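Long-range contacts in metallo-beta-lactamase (Pseudomonas stutzeri, PDB 4ZEJ), which probably hydrolyses beta-lactam antibiotics to substituted beta-amino acids, as a zinc-dependent enzyme of the class B family: residues A[97-102]-A[114-119]; A[4-9]-A[16-21]; A[12-17]-A[36-41]. All coordinates share one frame; numbering follows the deposited sequence.

Contact 1: A[97-102]-A[114-119]; sequences ATTSTN and KYTLKG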
ATOM      1  N   ALA A  97      -8.880  -4.719   5.505  1.00 27.58           N
ATOM      2  CA  ALA A  97      -7.921  -5.563   4.825  1.00 27.41           C
ATOM      3  C   ALA A  97      -8.680  -6.717   4.190  1.00 29.04           C
ATOM      4  O   ALA A  97      -9.832  -6.993   4.568  1.00 30.94           O
ATOM      5  CB  ALA A  97      -6.882  -6.087   5.799  1.00 27.23           C
ATOM      6  N   THR A  98      -8.043  -7.412   3.248  1.00 28.75           N
ATOM      7  CA  THR A  98      -8.687  -8.567   2.611  1.00 30.31           C
ATOM      8  C   THR A  98      -8.750  -9.760   3.565  1.00 31.68           C
ATOM      9  O   THR A  98      -8.045  -9.798   4.581  1.00 30.63           O
ATOM     10  CB  THR A  98      -7.948  -9.049   1.357  1.00 29.89           C
ATOM     11  OG1 THR A  98      -6.629  -9.485   1.722  1.00 28.37           O
ATOM     12  CG2 THR A  98      -7.876  -7.949   0.302  1.00 29.10           C
ATOM     13  N   THR A  99      -9.596 -10.726   3.205  1.00 34.06           N
ATOM     14  CA  THR A  99      -9.686 -12.022   3.883  1.00 36.17           C
ATOM     15  C   THR A  99      -8.308 -12.658   4.071  1.00 35.15           C
ATOM     16  O   THR A  99      -7.955 -13.072   5.183  1.00 34.81           O
ATOM     17  CB  THR A  99     -10.588 -12.992   3.074  1.00 39.00           C
ATOM     18  OG1 THR A  99     -11.874 -12.390   2.890  1.00 40.85           O
ATOM     19  CG2 THR A  99     -10.771 -14.328   3.785  1.00 41.48           C
ATOM     20  N   SER A 100      -7.537 -12.718   2.987  1.00 33.84           N
ATOM     21  CA  SER A 100      -6.219 -13.357   3.016  1.00 33.57           C
ATOM     22  C   SER A 100      -5.253 -12.596   3.928  1.00 31.72           C
ATOM     23  O   SER A 100      -4.564 -13.203   4.734  1.00 31.97           O
ATOM     24  CB  SER A 100      -5.633 -13.477   1.609  1.00 33.81           C
ATOM     25  OG  SER A 100      -4.391 -14.165   1.636  1.00 34.50           O
ATOM     26  N   THR A 101      -5.222 -11.270   3.803  1.00 28.02           N
ATOM     27  CA  THR A 101      -4.395 -10.436   4.666  1.00 26.81           C
ATOM     28  C   THR A 101      -4.746 -10.566   6.154  1.00 27.00           C
ATOM     29  O   THR A 101      -3.852 -10.742   6.977  1.00 26.86           O
ATOM     30  CB  THR A 101      -4.461  -8.965   4.231  1.00 26.23           C
ATOM     31  OG1 THR A 101      -3.917  -8.867   2.912  1.00 26.71           O
ATOM     32  CG2 THR A 101      -3.691  -8.061   5.183  1.00 25.64           C
ATOM     33  N   ASN A 102      -6.034 -10.483   6.483  1.00 28.64           N
ATOM     34  CA  ASN A 102      -6.482 -10.670   7.875  1.00 30.20           C
ATOM     35  C   ASN A 102      -6.152 -12.062   8.434  1.00 31.26           C
ATOM     36  O   ASN A 102      -5.772 -12.174   9.605  1.00 30.99           O
ATOM     37  CB  ASN A 102      -7.983 -10.360   8.044  1.00 32.70           C
ATOM     38  CG  ASN A 102      -8.249  -9.017   8.717  1.00 33.62           C
ATOM     39  OD1 ASN A 102      -7.349  -8.197   8.928  1.00 32.42           O
ATOM     40  ND2 ASN A 102      -9.507  -8.789   9.070  1.00 36.95           N
ATOM     41  N   LYS A 114     -10.405  -4.322  11.370  1.00 34.55           N
ATOM     42  CA  LYS A 114     -11.756  -4.503  11.924  1.00 37.45           C
ATOM     43  C   LYS A 114     -12.722  -5.065  10.882  1.00 38.61           C
ATOM     44  O   LYS A 114     -13.621  -5.837  11.223  1.00 40.47           O
ATOM     45  CB  LYS A 114     -12.303  -3.198  12.509  1.00 38.90           C
ATOM     46  CG  LYS A 114     -13.737  -3.307  13.017  1.00 42.31           C
ATOM     47  CD  LYS A 114     -14.222  -2.055  13.723  1.00 44.28           C
ATOM     48  CE  LYS A 114     -15.677  -2.206  14.134  1.00 48.06           C
ATOM     49  NZ  LYS A 114     -16.372  -0.894  14.156  1.00 50.06           N
ATOM     50  N   TYR A 115     -12.554  -4.648   9.633  1.00 37.66           N
ATOM     51  CA  TYR A 115     -13.410  -5.082   8.534  1.00 39.42           C
ATOM     52  C   TYR A 115     -12.623  -5.848   7.478  1.00 38.49           C
ATOM     53  O   TYR A 115     -11.450  -5.535   7.199  1.00 36.17           O
ATOM     54  CB  TYR A 115     -14.067  -3.874   7.886  1.00 40.09           C
ATOM     55  CG  TYR A 115     -14.931  -3.077   8.828  1.00 41.76           C
ATOM     56  CD1 TYR A 115     -16.159  -3.571   9.254  1.00 44.70           C
ATOM     57  CD2 TYR A 115     -14.526  -1.828   9.295  1.00 40.93           C
ATOM     58  CE1 TYR A 115     -16.959  -2.848  10.117  1.00 46.78           C
ATOM     59  CE2 TYR A 115     -15.324  -1.093  10.162  1.00 43.00           C
ATOM     60  CZ  TYR A 115     -16.541  -1.610  10.569  1.00 45.89           C
ATOM     61  OH  TYR A 115     -17.350  -0.901  11.425  1.00 48.45           O
ATOM     62  N   THR A 116     -13.291  -6.827   6.874  1.00 40.69           N
ATOM     63  CA  THR A 116     -12.685  -7.703   5.876  1.00 40.74           C
ATOM     64  C   THR A 116     -13.286  -7.426   4.496  1.00 41.92           C
ATOM     65  O   THR A 116     -14.509  -7.343   4.352  1.00 44.39           O
ATOM     66  CB  THR A 116     -12.863  -9.185   6.271  1.00 42.94           C
ATOM     67  OG1 THR A 116     -12.158  -9.432   7.494  1.00 42.91           O
ATOM     68  CG2 THR A 116     -12.308 -10.113   5.212  1.00 43.04           C
ATOM     69  N   LEU A 117     -12.413  -7.282   3.497  1.00 40.19           N
ATOM     70  CA  LEU A 117     -12.805  -7.150   2.092  1.00 41.39           C
ATOM     71  C   LEU A 117     -12.790  -8.533   1.439  1.00 42.78           C
ATOM     72  O   LEU A 117     -11.768  -9.210   1.442  1.00 41.26           O
ATOM     73  CB  LEU A 117     -11.845  -6.204   1.359  1.00 39.02           C
ATOM     74  CG  LEU A 117     -11.777  -4.779   1.916  1.00 38.05           C
ATOM     75  CD1 LEU A 117     -10.622  -4.005   1.306  1.00 36.07           C
ATOM     76  CD2 LEU A 117     -13.089  -4.039   1.718  1.00 40.40           C
ATOM     77  N   LYS A 118     -13.922  -8.952   0.884  1.00 46.37           N
ATOM     78  CA  LYS A 118     -14.053 -10.294   0.309  1.00 48.70           C
ATOM     79  C   LYS A 118     -13.912 -10.281  -1.205  1.00 48.88           C
ATOM     80  O   LYS A 118     -14.140  -9.257  -1.857  1.00 48.69           O
ATOM     81  CB  LYS A 118     -15.402 -10.909   0.678  1.00 52.85           C
ATOM     82  CG  LYS A 118     -15.552 -11.284   2.145  1.00 53.95           C
ATOM     83  CD  LYS A 118     -15.877 -10.085   3.024  1.00 53.75           C
ATOM     84  CE  LYS A 118     -16.547 -10.506   4.326  1.00 56.36           C
ATOM     85  NZ  LYS A 118     -16.615  -9.391   5.318  1.00 55.68           N
ATOM     86  N   GLY A 119     -13.537 -11.436  -1.755  1.00 49.74           N
ATOM     87  CA  GLY A 119     -13.460 -11.635  -3.205  1.00 50.47           C
ATOM     88  C   GLY A 119     -12.198 -11.035  -3.793  1.00 47.57           C
ATOM     89  O   GLY A 119     -11.424 -10.383  -3.081  1.00 44.42           O
TER
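T116 is placed by its first torsion (chi1 -64°), which sets OG1 beside the backbone N and CG2 anti to it, so the two branches meet different parts of the helix beginning at T99. Its CB lies 4.1 Å from A97 O. The tip CG2 abuts the start of the helix, 3.3 Å from T99 OG1. The other tip, OG1, accepts a weak, bent bond from N102 ND2 at 3.2 Å, while N102 OD1 takes the backbone N-H of A113 and so holds the amide against the loop. Beneath these side chains the strands pair in parallel, A97 with T116 and T98 with L117. A97 N donates to Y115 O nearly along the C=O axis (3.2 Å), and A97 O receives L117 N at 2.8 Å from above its carbonyl plane. T98 is the N-cap residue, and just past it T99 N reaches L117 O at 3.2 Å, a carbonyl to which T99 OG1 also donates a weak, long bond. This is the beta-alpha-beta unit of strand 95-98, helix 99-107 and strand 115-117. L117 O therefore joins the edge strand to the first turn of the helix, a backbone-led contact in which the side-chain bonds are secondary.

Contact 2: A[4-9]-A[16-21]; sequences PELRIE and FLHTSY
Y21 offers one ring face to P4, whose CG sits 3.8 Å from the ring centroid and 18° off the normal, a CH-pi contact offset toward the rim. The two side chains cross at about a right angle, and a water accepting from Y21 N and donating to P4 O ties their backbones together. At the edge of the same ring, Y21 OH accepts R7 NH1 at 2.9 Å, close to the guanidinium plane. R7 gets there with CG in the crowded position between N and carbonyl carbon (chi1 62°) and an extended chain beyond. It runs alongside T19, whose CG2 comes within 3.8 Å of R7 NH1 and lies over one guanidinium face. R7 NE also makes a salt bridge with E9 OE1 (2.9 Å), so the charged group is held from two directions. A second water extends this row, donating to E9 OE1 at 2.7 Å and to L17 O, and accepting from T19 OG1. On the other face of the sheet I8 CG2 meets F16 CB at 3.9 Å, and helix 52-64 covers I8 through L58 and W61. The backbone evidence is a pair of reciprocal bonds, R7 N to T19 O (3.1 Å) and T19 N to R7 O (3.0 Å), repeated between E9 and L17 around the non-hydrogen-bonded pair I8 and H18. With strand axes at 157°, this is an antiparallel beta hairpin, forming the N-terminal edge of the larger mixed sheet in the metallo-beta-lactamase fold.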
ATOM      1  N   PRO A   4      13.953   9.138  10.741  1.00 26.98           N
ATOM      2  CA  PRO A   4      13.250  10.389  10.435  1.00 26.93           C
ATOM      3  C   PRO A   4      11.784  10.341  10.850  1.00 27.23           C
ATOM      4  O   PRO A   4      11.225   9.254  11.027  1.00 26.63           O
ATOM      5  CB  PRO A   4      13.358  10.501   8.906  1.00 25.54           C
ATOM      6  CG  PRO A   4      14.517   9.624   8.534  1.00 25.41           C
ATOM      7  CD  PRO A   4      14.491   8.500   9.524  1.00 25.79           C
ATOM      8  N   GLU A   5      11.177  11.518  10.982  1.00 28.62           N
ATOM      9  CA  GLU A   5       9.743  11.636  11.221  1.00 29.36           C
ATOM     10  C   GLU A   5       8.986  11.342   9.921  1.00 27.46           C
ATOM     11  O   GLU A   5       9.563  11.366   8.838  1.00 26.46           O
ATOM     12  CB  GLU A   5       9.376  13.052  11.693  1.00 32.07           C
ATOM     13  CG  GLU A   5      10.090  13.556  12.954  1.00 35.08           C
ATOM     14  CD  GLU A   5       9.675  12.863  14.240  1.00 36.97           C
ATOM     15  OE1 GLU A   5      10.419  12.986  15.239  1.00 39.24           O
ATOM     16  OE2 GLU A   5       8.610  12.203  14.287  1.00 37.31           O
ATOM     17  N   LEU A   6       7.688  11.082  10.035  1.00 26.90           N
ATOM     18  CA  LEU A   6       6.809  10.985   8.870  1.00 26.04           C
ATOM     19  C   LEU A   6       6.819  12.298   8.109  1.00 25.98           C
ATOM     20  O   LEU A   6       6.891  13.367   8.721  1.00 27.11           O
ATOM     21  CB  LEU A   6       5.356  10.720   9.321  1.00 27.16           C
ATOM     22  CG  LEU A   6       4.300  10.577   8.204  1.00 26.99           C
ATOM     23  CD1 LEU A   6       3.782   9.169   8.031  1.00 26.61           C
ATOM     24  CD2 LEU A   6       3.136  11.507   8.466  1.00 28.92           C
ATOM     25  N   ARG A   7       6.708  12.228   6.791  1.00 24.60           N
ATOM     26  CA  ARG A   7       6.379  13.419   6.005  1.00 25.69           C
ATOM     27  C   ARG A   7       5.239  13.144   5.041  1.00 25.41           C
ATOM     28  O   ARG A   7       4.938  11.991   4.725  1.00 24.00           O
ATOM     29  CB  ARG A   7       7.609  13.984   5.302  1.00 25.92           C
ATOM     30  CG  ARG A   7       8.216  13.034   4.312  1.00 24.32           C
ATOM     31  CD  ARG A   7       9.411  13.691   3.650  1.00 24.88           C
ATOM     32  NE  ARG A   7       9.853  12.930   2.504  1.00 23.73           N
ATOM     33  CZ  ARG A   7      10.673  11.878   2.534  1.00 22.75           C
ATOM     34  NH1 ARG A   7      11.146  11.390   3.681  1.00 22.24           N
ATOM     35  NH2 ARG A   7      11.011  11.304   1.386  1.00 22.47           N
ATOM     36  N   ILE A   8       4.559  14.218   4.651  1.00 27.04           N
ATOM     37  CA  ILE A   8       3.387  14.142   3.786  1.00 27.66           C
ATOM     38  C   ILE A   8       3.589  15.129   2.661  1.00 28.90           C
ATOM     39  O   ILE A   8       3.841  16.305   2.915  1.00 30.28           O
ATOM     40  CB  ILE A   8       2.081  14.448   4.555  1.00 29.43           C
ATOM     41  CG1 ILE A   8       1.921  13.504   5.755  1.00 29.28           C
ATOM     42  CG2 ILE A   8       0.874  14.264   3.640  1.00 30.07           C
ATOM     43  CD1 ILE A   8       0.937  13.995   6.797  1.00 31.02           C
ATOM     44  N   GLU A   9       3.491  14.656   1.421  1.00 28.58           N
ATOM     45  CA  GLU A   9       3.774  15.487   0.254  1.00 30.33           C
ATOM     46  C   GLU A   9       2.692  15.279  -0.807  1.00 30.10           C
ATOM     47  O   GLU A   9       2.196  14.166  -0.983  1.00 28.75           O
ATOM     48  CB  GLU A   9       5.207  15.168  -0.244  1.00 30.82           C
ATOM     49  CG  GLU A   9       6.282  15.741   0.702  1.00 32.07           C
ATOM     50  CD  GLU A   9       7.673  15.147   0.551  1.00 32.33           C
ATOM     51  OE1 GLU A   9       7.813  13.933   0.706  1.00 30.81           O
ATOM     52  OE2 GLU A   9       8.651  15.913   0.335  1.00 34.79           O
ATOM     53  N   PHE A  16      -2.126  12.602  -1.565  1.00 27.29           N
ATOM     54  CA  PHE A  16      -0.923  12.873  -0.798  1.00 26.38           C
ATOM     55  C   PHE A  16      -0.170  11.584  -0.522  1.00 24.70           C
ATOM     56  O   PHE A  16      -0.778  10.563  -0.199  1.00 23.88           O
ATOM     57  CB  PHE A  16      -1.286  13.563   0.512  1.00 27.39           C
ATOM     58  CG  PHE A  16      -1.908  14.919   0.311  1.00 29.76           C
ATOM     59  CD1 PHE A  16      -1.125  16.065   0.351  1.00 30.73           C
ATOM     60  CD2 PHE A  16      -3.267  15.041   0.022  1.00 31.40           C
ATOM     61  CE1 PHE A  16      -1.688  17.318   0.143  1.00 33.17           C
ATOM     62  CE2 PHE A  16      -3.842  16.290  -0.203  1.00 33.82           C
ATOM     63  CZ  PHE A  16      -3.052  17.430  -0.140  1.00 34.81           C
ATOM     64  N   LEU A  17       1.148  11.658  -0.659  1.00 23.82           N
ATOM     65  CA  LEU A  17       2.049  10.544  -0.373  1.00 22.99           C
ATOM     66  C   LEU A  17       2.591  10.719   1.023  1.00 22.23           C
ATOM     67  O   LEU A  17       3.091  11.798   1.359  1.00 23.40           O
ATOM     68  CB  LEU A  17       3.210  10.573  -1.366  1.00 23.25           C
ATOM     69  CG  LEU A  17       4.261   9.478  -1.213  1.00 22.99           C
ATOM     70  CD1 LEU A  17       3.712   8.179  -1.751  1.00 23.31           C
ATOM     71  CD2 LEU A  17       5.527   9.895  -1.970  1.00 23.53           C
ATOM     72  N   HIS A  18       2.455   9.690   1.862  1.00 21.48           N
ATOM     73  CA  HIS A  18       3.106   9.685   3.157  1.00 21.10           C
ATOM     74  C   HIS A  18       4.302   8.741   3.135  1.00 20.21           C
ATOM     75  O   HIS A  18       4.223   7.636   2.600  1.00 19.60           O
ATOM     76  CB  HIS A  18       2.138   9.435   4.332  1.00 21.60           C
ATOM     77  CG  HIS A  18       1.492   8.085   4.380  1.00 21.38           C
ATOM     78  ND1 HIS A  18       2.130   6.968   4.875  1.00 21.22           N
ATOM     79  CD2 HIS A  18       0.216   7.702   4.131  1.00 21.95           C
ATOM     80  CE1 HIS A  18       1.296   5.946   4.871  1.00 21.56           C
ATOM     81  NE2 HIS A  18       0.127   6.365   4.434  1.00 22.06           N
ATOM     82  N   THR A  19       5.421   9.227   3.660  1.00 20.27           N
ATOM     83  CA  THR A  19       6.672   8.486   3.698  1.00 20.03           C
ATOM     84  C   THR A  19       7.084   8.347   5.152  1.00 20.20           C
ATOM     85  O   THR A  19       7.173   9.347   5.876  1.00 20.58           O
ATOM     86  CB  THR A  19       7.789   9.198   2.909  1.00 20.49           C
ATOM     87  OG1 THR A  19       7.354   9.432   1.567  1.00 21.62           O
ATOM     88  CG2 THR A  19       9.055   8.338   2.874  1.00 20.47           C
ATOM     89  N   SER A  20       7.320   7.107   5.570  1.00 19.71           N
ATOM     90  CA  SER A  20       7.828   6.814   6.897  1.00 20.36           C
ATOM     91  C   SER A  20       8.908   5.769   6.795  1.00 20.07           C
ATOM     92  O   SER A  20       9.134   5.190   5.708  1.00 19.76           O
ATOM     93  CB  SER A  20       6.704   6.359   7.838  1.00 21.15           C
ATOM     94  OG  SER A  20       6.083   5.175   7.373  1.00 21.39           O
ATOM     95  N   TYR A  21       9.585   5.527   7.918  1.00 20.36           N
ATOM     96  CA  TYR A  21      10.757   4.670   7.921  1.00 20.54           C
ATOM     97  C   TYR A  21      10.816   3.662   9.063  1.00 22.06           C
ATOM     98  O   TYR A  21      10.207   3.859  10.126  1.00 22.67           O
ATOM     99  CB  TYR A  21      12.010   5.518   8.028  1.00 20.60           C
ATOM    100  CG  TYR A  21      12.275   6.572   6.979  1.00 19.79           C
ATOM    101  CD1 TYR A  21      13.201   6.342   5.973  1.00 19.80           C
ATOM    102  CD2 TYR A  21      11.664   7.832   7.038  1.00 19.67           C
ATOM    103  CE1 TYR A  21      13.524   7.323   5.044  1.00 19.72           C
ATOM    104  CE2 TYR A  21      11.960   8.812   6.094  1.00 19.61           C
ATOM    105  CZ  TYR A  21      12.902   8.551   5.106  1.00 19.52           C
ATOM    106  OH  TYR A  21      13.248   9.520   4.204  1.00 19.59           O
TER
HETATM  107  O   HOH W   1       9.305   7.655   9.813  1.00 24.59           O
HETATM  108  O   HOH W   2       6.121  11.853   1.264  1.00 24.49           O

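Contact 3: A[12-17]-A[36-41]; sequences KENIFL and VVIDKG
I38 and F16 form one apolar centre: CG1 of I38 comes to 4.0 Å from CE2 of F16, the two side chains crossing obliquely. V36 lies on the same sheet face as F16, the face where helix 52-64 packs its L58 and I62 onto V36 and where W61 meets the F16 ring edge-to-face. On the reverse face I15 and V37 lie side by side and point the same way. I15 has CG1 beside its backbone N and then folds its chain at chi2 (-66°), which brings CD1 to 4.0 Å from V37 CG1 and nearly as close to CG2, so the delta carbon rests against both methyls of the valine.

Between these two layers the backbone bonds fix the register. F16 and V36 are a hydrogen-bonded antiparallel pair, with F16 N to V36 O at 3.0 Å and V36 N to F16 O at 2.8 Å, each donor in the carbonyl plane. The last bond between the segments on this side is I38 N to N14 O, 2.8 Å.

At the polar margin, N14 CB lies only 3.2 Å from I38 O, and its OD1 passes the CG2 methyl of I38. N14 takes a positive phi (72°) as the third residue of the type II turn from K12 to I15, closed by I15 N donating to K12 O at 2.9 Å. Backbone bonds thus fix the pairing and apolar side chains fill both faces, while K12 NZ and D39 OD1 find their polar partners, S150 O by a hydrogen bond and K149 NZ by a salt bridge, in the loop around 149-150.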
ATOM      1  N   LYS A  12      -0.759  14.914  -6.525  1.00 34.74           N
ATOM      2  CA  LYS A  12      -1.597  15.731  -7.393  1.00 37.42           C
ATOM      3  C   LYS A  12      -2.825  16.148  -6.592  1.00 37.85           C
ATOM      4  O   LYS A  12      -2.927  15.803  -5.405  1.00 35.91           O
ATOM      5  CB  LYS A  12      -1.976  14.969  -8.671  1.00 39.05           C
ATOM      6  CG  LYS A  12      -2.844  13.724  -8.471  1.00 38.36           C
ATOM      7  CD  LYS A  12      -3.054  12.952  -9.779  1.00 40.08           C
ATOM      8  CE  LYS A  12      -3.879  13.703 -10.801  1.00 43.17           C
ATOM      9  NZ  LYS A  12      -4.182  12.877 -12.009  1.00 44.98           N
ATOM     10  N   GLU A  13      -3.747  16.878  -7.226  1.00 39.98           N
ATOM     11  CA  GLU A  13      -4.982  17.299  -6.558  1.00 41.07           C
ATOM     12  C   GLU A  13      -5.601  16.112  -5.809  1.00 38.82           C
ATOM     13  O   GLU A  13      -5.797  15.036  -6.384  1.00 37.92           O
ATOM     14  CB  GLU A  13      -5.999  17.866  -7.554  1.00 44.68           C
ATOM     15  CG  GLU A  13      -7.284  18.404  -6.902  1.00 46.94           C
ATOM     16  CD  GLU A  13      -8.335  18.848  -7.902  1.00 50.65           C
ATOM     17  OE1 GLU A  13      -8.172  18.577  -9.109  1.00 52.28           O
ATOM     18  OE2 GLU A  13      -9.339  19.476  -7.486  1.00 53.08           O
ATOM     19  N   ASN A  14      -5.866  16.320  -4.524  1.00 37.76           N
ATOM     20  CA  ASN A  14      -6.560  15.351  -3.674  1.00 36.65           C
ATOM     21  C   ASN A  14      -5.764  14.099  -3.286  1.00 33.62           C
ATOM     22  O   ASN A  14      -6.312  13.225  -2.624  1.00 33.10           O
ATOM     23  CB  ASN A  14      -7.933  14.961  -4.276  1.00 38.62           C
ATOM     24  CG  ASN A  14      -8.934  16.099  -4.232  1.00 41.54           C
ATOM     25  OD1 ASN A  14      -8.971  16.854  -3.270  1.00 42.37           O
ATOM     26  ND2 ASN A  14      -9.765  16.212  -5.263  1.00 43.90           N
ATOM     27  N   ILE A  15      -4.485  14.020  -3.652  1.00 31.95           N
ATOM     28  CA  ILE A  15      -3.684  12.813  -3.402  1.00 29.79           C
ATOM     29  C   ILE A  15      -2.366  13.180  -2.742  1.00 28.45           C
ATOM     30  O   ILE A  15      -1.575  13.957  -3.292  1.00 28.78           O
ATOM     31  CB  ILE A  15      -3.404  12.015  -4.703  1.00 29.94           C
ATOM     32  CG1 ILE A  15      -4.716  11.659  -5.427  1.00 31.57           C
ATOM     33  CG2 ILE A  15      -2.566  10.765  -4.401  1.00 28.38           C
ATOM     34  CD1 ILE A  15      -5.638  10.691  -4.713  1.00 31.41           C
ATOM     35  N   PHE A  16      -2.126  12.602  -1.565  1.00 27.29           N
ATOM     36  CA  PHE A  16      -0.923  12.873  -0.798  1.00 26.38           C
ATOM     37  C   PHE A  16      -0.170  11.584  -0.522  1.00 24.70           C
ATOM     38  O   PHE A  16      -0.778  10.563  -0.199  1.00 23.88           O
ATOM     39  CB  PHE A  16      -1.286  13.563   0.512  1.00 27.39           C
ATOM     40  CG  PHE A  16      -1.908  14.919   0.311  1.00 29.76           C
ATOM     41  CD1 PHE A  16      -1.125  16.065   0.351  1.00 30.73           C
ATOM     42  CD2 PHE A  16      -3.267  15.041   0.022  1.00 31.40           C
ATOM     43  CE1 PHE A  16      -1.688  17.318   0.143  1.00 33.17           C
ATOM     44  CE2 PHE A  16      -3.842  16.290  -0.203  1.00 33.82           C
ATOM     45  CZ  PHE A  16      -3.052  17.430  -0.140  1.00 34.81           C
ATOM     46  N   LEU A  17       1.148  11.658  -0.659  1.00 23.82           N
ATOM     47  CA  LEU A  17       2.049  10.544  -0.373  1.00 22.99           C
ATOM     48  C   LEU A  17       2.591  10.719   1.023  1.00 22.23           C
ATOM     49  O   LEU A  17       3.091  11.798   1.359  1.00 23.40           O
ATOM     50  CB  LEU A  17       3.210  10.573  -1.366  1.00 23.25           C
ATOM     51  CG  LEU A  17       4.261   9.478  -1.213  1.00 22.99           C
ATOM     52  CD1 LEU A  17       3.712   8.179  -1.751  1.00 23.31           C
ATOM     53  CD2 LEU A  17       5.527   9.895  -1.970  1.00 23.53           C
ATOM     54  N   VAL A  36      -2.725   9.312   1.397  1.00 23.55           N
ATOM     55  CA  VAL A  36      -4.015   9.830   1.870  1.00 24.76           C
ATOM     56  C   VAL A  36      -4.776  10.279   0.630  1.00 26.18           C
ATOM     57  O   VAL A  36      -4.257  11.089  -0.157  1.00 27.09           O
ATOM     58  CB  VAL A  36      -3.870  11.019   2.842  1.00 25.20           C
ATOM     59  CG1 VAL A  36      -5.242  11.480   3.333  1.00 26.72           C
ATOM     60  CG2 VAL A  36      -2.986  10.666   4.031  1.00 24.45           C
ATOM     61  N   VAL A  37      -5.990   9.747   0.459  1.00 27.01           N
ATOM     62  CA  VAL A  37      -6.866  10.066  -0.662  1.00 28.75           C
ATOM     63  C   VAL A  37      -7.965  10.974  -0.120  1.00 30.92           C
ATOM     64  O   VAL A  37      -8.619  10.625   0.867  1.00 30.45           O
ATOM     65  CB  VAL A  37      -7.472   8.787  -1.284  1.00 29.03           C
ATOM     66  CG1 VAL A  37      -8.456   9.124  -2.405  1.00 31.43           C
ATOM     67  CG2 VAL A  37      -6.362   7.868  -1.804  1.00 27.89           C
ATOM     68  N   ILE A  38      -8.151  12.131  -0.761  1.00 32.96           N
ATOM     69  CA  ILE A  38      -9.168  13.103  -0.375  1.00 35.64           C
ATOM     70  C   ILE A  38     -10.270  13.142  -1.442  1.00 38.61           C
ATOM     71  O   ILE A  38     -10.001  13.071  -2.641  1.00 38.46           O
ATOM     72  CB  ILE A  38      -8.570  14.524  -0.217  1.00 36.37           C
ATOM     73  CG1 ILE A  38      -7.349  14.529   0.720  1.00 34.54           C
ATOM     74  CG2 ILE A  38      -9.615  15.510   0.283  1.00 38.54           C
ATOM     75  CD1 ILE A  38      -7.611  14.104   2.141  1.00 33.61           C
ATOM     76  N   ASP A  39     -11.516  13.269  -0.996  1.00 41.15           N
ATOM     77  CA  ASP A  39     -12.643  13.473  -1.902  1.00 44.84           C
ATOM     78  C   ASP A  39     -13.775  14.122  -1.120  1.00 46.92           C
ATOM     79  O   ASP A  39     -14.220  13.568  -0.116  1.00 46.54           O
ATOM     80  CB  ASP A  39     -13.107  12.136  -2.494  1.00 45.43           C
ATOM     81  CG  ASP A  39     -14.014  12.308  -3.686  1.00 49.25           C
ATOM     82  OD1 ASP A  39     -13.524  12.784  -4.737  1.00 50.89           O
ATOM     83  OD2 ASP A  39     -15.215  11.959  -3.596  1.00 50.99           O
ATOM     84  N   LYS A  40     -14.209  15.304  -1.555  1.00 49.83           N
ATOM     85  CA  LYS A  40     -15.381  15.976  -0.983  1.00 52.36           C
ATOM     86  C   LYS A  40     -15.338  16.033   0.556  1.00 50.65           C
ATOM     87  O   LYS A  40     -16.282  15.608   1.228  1.00 52.36           O
ATOM     88  CB  LYS A  40     -16.659  15.262  -1.443  1.00 55.08           C
ATOM     89  CG  LYS A  40     -16.804  15.115  -2.948  1.00 57.50           C
ATOM     90  CD  LYS A  40     -18.134  14.462  -3.302  1.00 60.73           C
ATOM     91  CE  LYS A  40     -18.177  13.995  -4.750  1.00 62.54           C
ATOM     92  NZ  LYS A  40     -18.353  15.123  -5.705  1.00 65.60           N
ATOM     93  N   GLY A  41     -14.234  16.526   1.109  1.00 47.66           N
ATOM     94  CA  GLY A  41     -14.095  16.663   2.565  1.00 46.15           C
ATOM     95  C   GLY A  41     -13.778  15.386   3.360  1.00 43.23           C
ATOM     96  O   GLY A  41     -13.566  15.454   4.580  1.00 42.19           O
TER

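How the contacts relate
From the N terminus, contact 2 closes first, folding strand 7-12 back onto strand 15-24 in a tight hairpin. Contact 3 opens on the stretch where contact 2 ends, its segment 12-17 including F16 and L17; from there it closes the next hairpin, pairing strand 15-24 with strand 30-39. The two hairpins follow one another, sharing those two residues but neither nesting nor crossing, and strand 15-24 stands between its two partners. Contact 1 follows in series, with no touch to either, joining strand 95-98 to strand 115-117. All three belong to one mixed sheet: contact 2 holds one outermost strand, contact 1 the other, their centres about 25 Å apart on opposite sides of the chain's centre.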